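Local coordinates for protein ArCE4A (Arthrobacter sp. AW19M34-1, PDB 5LFZ) that probably removes acetyl groups from acetylated polysaccharides such as chitin, as a metal-dependent deacetylase of carbohydrate esterase family 4 with nickel bound here, at residues K87-L92 / R120-A125; V114-L119 / I134-V139. All coordinates share one frame; numbering follows the deposited sequence.

Contact 1: K87-L92 / R120-A125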
# COMPACT_ATOMS: atom_id res chain seq x y z
N LYS A 87 1.64 12.75 8.71
CA LYS A 87 0.71 13.76 9.19
C LYS A 87 -0.58 13.73 8.36
O LYS A 87 -0.56 13.48 7.16
CB LYS A 87 1.36 15.15 9.13
CG LYS A 87 2.49 15.33 10.14
CD LYS A 87 3.22 16.65 9.97
CE LYS A 87 4.42 16.72 10.92
NZ LYS A 87 5.15 18.01 10.85
N ASP A 88 -1.70 13.95 9.04
CA ASP A 88 -2.99 14.18 8.39
C ASP A 88 -2.83 15.38 7.47
O ASP A 88 -2.59 16.49 7.94
CB ASP A 88 -4.06 14.41 9.46
CG ASP A 88 -5.46 14.64 8.90
OD1 ASP A 88 -5.61 15.03 7.72
OD2 ASP A 88 -6.43 14.44 9.67
N ILE A 89 -2.97 15.17 6.16
CA ILE A 89 -2.68 16.24 5.20
C ILE A 89 -3.70 17.37 5.30
O ILE A 89 -3.42 18.49 4.87
CB ILE A 89 -2.65 15.74 3.74
CG1 ILE A 89 -4.05 15.35 3.26
CG2 ILE A 89 -1.67 14.58 3.58
CD1 ILE A 89 -4.11 14.97 1.81
N THR A 90 -4.87 17.09 5.86
CA THR A 90 -5.90 18.12 5.97
C THR A 90 -5.58 19.10 7.09
O THR A 90 -6.25 20.12 7.24
CB THR A 90 -7.31 17.52 6.21
OG1 THR A 90 -7.39 16.99 7.54
CG2 THR A 90 -7.61 16.43 5.19
N LYS A 91 -4.56 18.79 7.87
CA LYS A 91 -4.08 19.69 8.92
C LYS A 91 -3.06 20.68 8.38
O LYS A 91 -2.64 21.58 9.10
CB LYS A 91 -3.45 18.92 10.07
CG LYS A 91 -4.35 17.99 10.86
CD LYS A 91 -3.53 17.36 11.98
CE LYS A 91 -4.26 16.24 12.69
NZ LYS A 91 -3.35 15.56 13.65
N LEU A 92 -2.65 20.50 7.13
CA LEU A 92 -1.49 21.22 6.62
C LEU A 92 -1.82 22.36 5.66
O LEU A 92 -2.91 22.43 5.10
CB LEU A 92 -0.54 20.25 5.93
CG LEU A 92 -0.08 19.07 6.79
CD1 LEU A 92 0.83 18.16 5.99
CD2 LEU A 92 0.61 19.55 8.05
N ARG A 120 -1.32 7.32 -0.63
CA ARG A 120 -2.38 7.02 0.33
C ARG A 120 -2.28 8.03 1.46
O ARG A 120 -1.22 8.15 2.08
CB ARG A 120 -2.28 5.60 0.85
CG ARG A 120 -3.26 5.29 1.96
CD ARG A 120 -3.24 3.82 2.30
NE ARG A 120 -3.98 3.00 1.34
CZ ARG A 120 -3.85 1.68 1.25
NH1 ARG A 120 -2.99 1.06 2.05
NH2 ARG A 120 -4.56 0.98 0.36
N PRO A 121 -3.35 8.78 1.72
CA PRO A 121 -3.27 9.79 2.77
C PRO A 121 -3.34 9.15 4.15
O PRO A 121 -4.18 8.27 4.35
CB PRO A 121 -4.49 10.68 2.50
CG PRO A 121 -5.48 9.75 1.87
CD PRO A 121 -4.66 8.78 1.04
N PRO A 122 -2.47 9.57 5.07
CA PRO A 122 -2.51 9.07 6.45
C PRO A 122 -3.90 9.15 7.07
O PRO A 122 -4.59 10.16 6.89
CB PRO A 122 -1.53 10.00 7.18
CG PRO A 122 -0.53 10.34 6.13
CD PRO A 122 -1.32 10.46 4.85
N TYR A 123 -4.30 8.08 7.75
CA TYR A 123 -5.60 8.00 8.43
C TYR A 123 -6.77 8.06 7.46
O TYR A 123 -7.92 8.14 7.88
CB TYR A 123 -5.73 9.11 9.49
CG TYR A 123 -4.49 9.26 10.34
CD1 TYR A 123 -4.19 8.33 11.33
CD2 TYR A 123 -3.61 10.32 10.14
CE1 TYR A 123 -3.04 8.46 12.10
CE2 TYR A 123 -2.46 10.45 10.91
CZ TYR A 123 -2.19 9.52 11.89
OH TYR A 123 -1.05 9.65 12.65
N GLY A 124 -6.47 8.00 6.16
CA GLY A 124 -7.50 8.09 5.14
C GLY A 124 -8.06 9.49 4.98
O GLY A 124 -9.05 9.70 4.28
N ALA A 125 -7.44 10.46 5.65
CA ALA A 125 -7.97 11.81 5.71
C ALA A 125 -7.58 12.60 4.48
O ALA A 125 -6.39 12.72 4.16
CB ALA A 125 -7.47 12.51 6.97
O HOH W 1 -4.01 12.52 5.40
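D88 holds CG anti to its backbone N (chi1 -179°), which brings that carbon against the methyl of A125. Of the carboxylate oxygens, OD1 lies 3.2 Å from A125 CB and OD2 only a little farther. In I89, CG1 instead stands between the backbone N and the carbonyl carbon (chi1 70°), 3.6 Å from A125 O. The loop 87-92 opens with an Asx turn. D88 OD1 takes two donors from T90, the backbone N at 2.9 Å and OG1 at 2.7 Å, both arriving from the same face of the carboxylate plane, OG1 the more steeply. Aspartate suits the place because its short side chain can reach back to the N two residues on, and threonine supplies a second donor there. An alanine in place of D88 would probably leave T90 N and OG1 without their shared acceptor and open a gap where the carboxylate packs on the A125 methyl. The facing loop, 120-125, reads R-P-P-Y and matches motif 3 of family 4 esterases, which lines one side of the active-site groove. It lies next to the nickel held by D33, H82 and H86: R120 O accepts from H82 ND1, and the Y123 ring meets H86 edge-to-face. Across the contact, the Y123 ring presents its edge to D88 N, with CE2 4.0 Å away. P122, rigid and without an N-H of its own, lays CG 3.3 Å from K87 O, while I89 CD1 reaches toward P121 CB in the buried part. One water closes the join between the two backbones: it accepts from I89 N at 2.9 Å and donates to P122 O and to A125 O, the latter at 2.7 Å.

Contact 2: V114-L119 / I134-V139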
# COMPACT_ATOMS: atom_id res chain seq x y z
N VAL A 114 13.03 5.11 -8.51
CA VAL A 114 11.71 5.23 -9.10
C VAL A 114 10.92 6.34 -8.43
O VAL A 114 11.26 6.79 -7.34
CB VAL A 114 10.90 3.91 -8.99
CG1 VAL A 114 11.68 2.75 -9.61
CG2 VAL A 114 10.55 3.61 -7.54
N LYS A 115 9.85 6.76 -9.09
CA LYS A 115 8.91 7.71 -8.53
C LYS A 115 7.60 6.96 -8.26
O LYS A 115 7.16 6.18 -9.10
CB LYS A 115 8.68 8.88 -9.49
CG LYS A 115 7.92 10.05 -8.91
CD LYS A 115 7.65 11.11 -9.97
CE LYS A 115 8.95 11.65 -10.57
NZ LYS A 115 9.45 12.85 -9.85
N PRO A 116 6.99 7.18 -7.08
CA PRO A 116 5.69 6.54 -6.85
C PRO A 116 4.66 7.10 -7.81
O PRO A 116 4.83 8.21 -8.33
CB PRO A 116 5.36 6.91 -5.40
CG PRO A 116 6.07 8.22 -5.21
CD PRO A 116 7.36 8.08 -5.97
N GLN A 117 3.61 6.34 -8.08
CA GLN A 117 2.58 6.79 -9.00
C GLN A 117 1.24 6.90 -8.30
O GLN A 117 0.23 7.23 -8.92
CB GLN A 117 2.49 5.84 -10.20
CG GLN A 117 3.80 5.67 -10.94
CD GLN A 117 3.77 4.51 -11.92
OE1 GLN A 117 2.91 3.63 -11.84
NE2 GLN A 117 4.71 4.51 -12.86
N ILE A 118 1.24 6.61 -7.00
CA ILE A 118 0.04 6.63 -6.18
C ILE A 118 0.40 7.13 -4.78
O ILE A 118 1.54 6.99 -4.34
CB ILE A 118 -0.61 5.23 -6.08
CG1 ILE A 118 0.42 4.21 -5.57
CG2 ILE A 118 -1.15 4.79 -7.43
CD1 ILE A 118 -0.11 2.78 -5.51
N LEU A 119 -0.58 7.68 -4.07
CA LEU A 119 -0.38 8.15 -2.71
C LEU A 119 -1.58 7.75 -1.86
O LEU A 119 -2.72 7.82 -2.32
CB LEU A 119 -0.17 9.67 -2.66
CG LEU A 119 0.08 10.34 -1.30
CD1 LEU A 119 1.01 11.55 -1.46
CD2 LEU A 119 -1.21 10.76 -0.60
N ILE A 134 -2.07 17.03 -4.90
CA ILE A 134 -1.36 15.75 -4.93
C ILE A 134 -1.31 15.23 -6.36
O ILE A 134 -2.34 15.01 -6.99
CB ILE A 134 -2.02 14.73 -4.00
CG1 ILE A 134 -1.88 15.21 -2.55
CG2 ILE A 134 -1.40 13.35 -4.16
CD1 ILE A 134 -2.88 14.61 -1.62
N PRO A 135 -0.09 15.02 -6.88
CA PRO A 135 0.14 14.71 -8.29
C PRO A 135 -0.12 13.25 -8.66
O PRO A 135 0.22 12.83 -9.76
CB PRO A 135 1.62 15.06 -8.48
CG PRO A 135 2.23 14.73 -7.16
CD PRO A 135 1.17 15.04 -6.11
N TYR A 136 -0.72 12.51 -7.74
CA TYR A 136 -0.98 11.08 -7.91
C TYR A 136 -2.43 10.76 -7.54
O TYR A 136 -3.05 11.49 -6.78
CB TYR A 136 -0.04 10.23 -7.03
CG TYR A 136 1.41 10.66 -7.09
CD1 TYR A 136 2.11 10.63 -8.28
CD2 TYR A 136 2.09 11.07 -5.94
CE1 TYR A 136 3.43 11.02 -8.35
CE2 TYR A 136 3.42 11.46 -5.99
CZ TYR A 136 4.09 11.43 -7.20
OH TYR A 136 5.41 11.82 -7.31
N PRO A 137 -2.97 9.66 -8.09
CA PRO A 137 -4.26 9.20 -7.56
C PRO A 137 -4.15 8.93 -6.06
O PRO A 137 -3.11 8.45 -5.60
CB PRO A 137 -4.53 7.91 -8.33
CG PRO A 137 -3.69 8.03 -9.58
CD PRO A 137 -2.47 8.79 -9.16
N LEU A 138 -5.20 9.25 -5.31
CA LEU A 138 -5.25 8.90 -3.90
C LEU A 138 -5.87 7.52 -3.75
O LEU A 138 -6.99 7.28 -4.18
CB LEU A 138 -6.04 9.95 -3.10
CG LEU A 138 -5.37 11.31 -2.87
CD1 LEU A 138 -5.42 12.18 -4.12
CD2 LEU A 138 -6.02 12.02 -1.70
N VAL A 139 -5.13 6.61 -3.13
CA VAL A 139 -5.60 5.24 -3.01
C VAL A 139 -5.96 4.92 -1.56
O VAL A 139 -5.09 4.88 -0.69
CB VAL A 139 -4.56 4.23 -3.53
CG1 VAL A 139 -5.08 2.81 -3.38
CG2 VAL A 139 -4.20 4.56 -4.98
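The ring of Y136 lies between the P135 ring on one face and the backbone of P116 on the other: P135 CG, from its own segment, sits 3.6 Å above the centre of the first, and P116 C lies over the second, offset toward the rim. L119 CB comes to the ring edge near CD2, close to the ring plane. P116 O approaches CE1 to 3.1 Å, and the K115 chain crosses the tyrosine at about a right angle, its CG and CD against OH. A tyrosine fits because its flat ring can lie between P135 and the 116-117 backbone while its hydroxyl reaches D105 on helix 94-112, with which it is hydrogen-bonded. Beyond the ring the backbones join in a single parallel beta bridge between L119 and L138. L119 N donates to P137 O at 3.1 Å, nearly straight along the C=O axis, and V139 N donates to L119 O at 2.8 Å. L119 O also receives the CA-H of L138 (CA to O, 3.2 Å). I118 and R120 bond the backbone of S81, at the end of strand 78-81 in the main parallel sheet, consistent with the distorted alpha/beta barrel of this family; strand 138-139 has 214-215 as its neighbour. The flanking side chains are branched and apolar. I118 CB touches V139 CG2 at 3.8 Å, on the side where F56 and V200 also pack. L119 holds CG anti to the backbone N (chi1 -179°), and its CD1 lies 4.0 Å from I134 CG2. P137 has no N-H to offer, but its carbonyl serves as acceptor. The chemistry thus implies a mostly apolar interface in which the polar main-chain groups of L119 are paired by the bridge and the tyrosine hydroxyl is satisfied by the D105 carboxylate on helix 94-112.

Contact 2 is buried and contact 1 only partly so, at the rim of the metal site. Their segments alternate along the chain, and 114-119 runs directly into 120-125, so the strand-like bridge of contact 2 leads into the motif loop of contact 1. Direct backbone bonds and a sandwiched ring hold contact 2, while a bridging water and an internally bonded turn characterise contact 1, consistent with its partly exposed place beside the metal site. The two meet where I89 CD1 packs on I134 CD1 at 3.7 Å and where R120 NE probably bonds V139 O, the carbonyl at the end of strand 138-139.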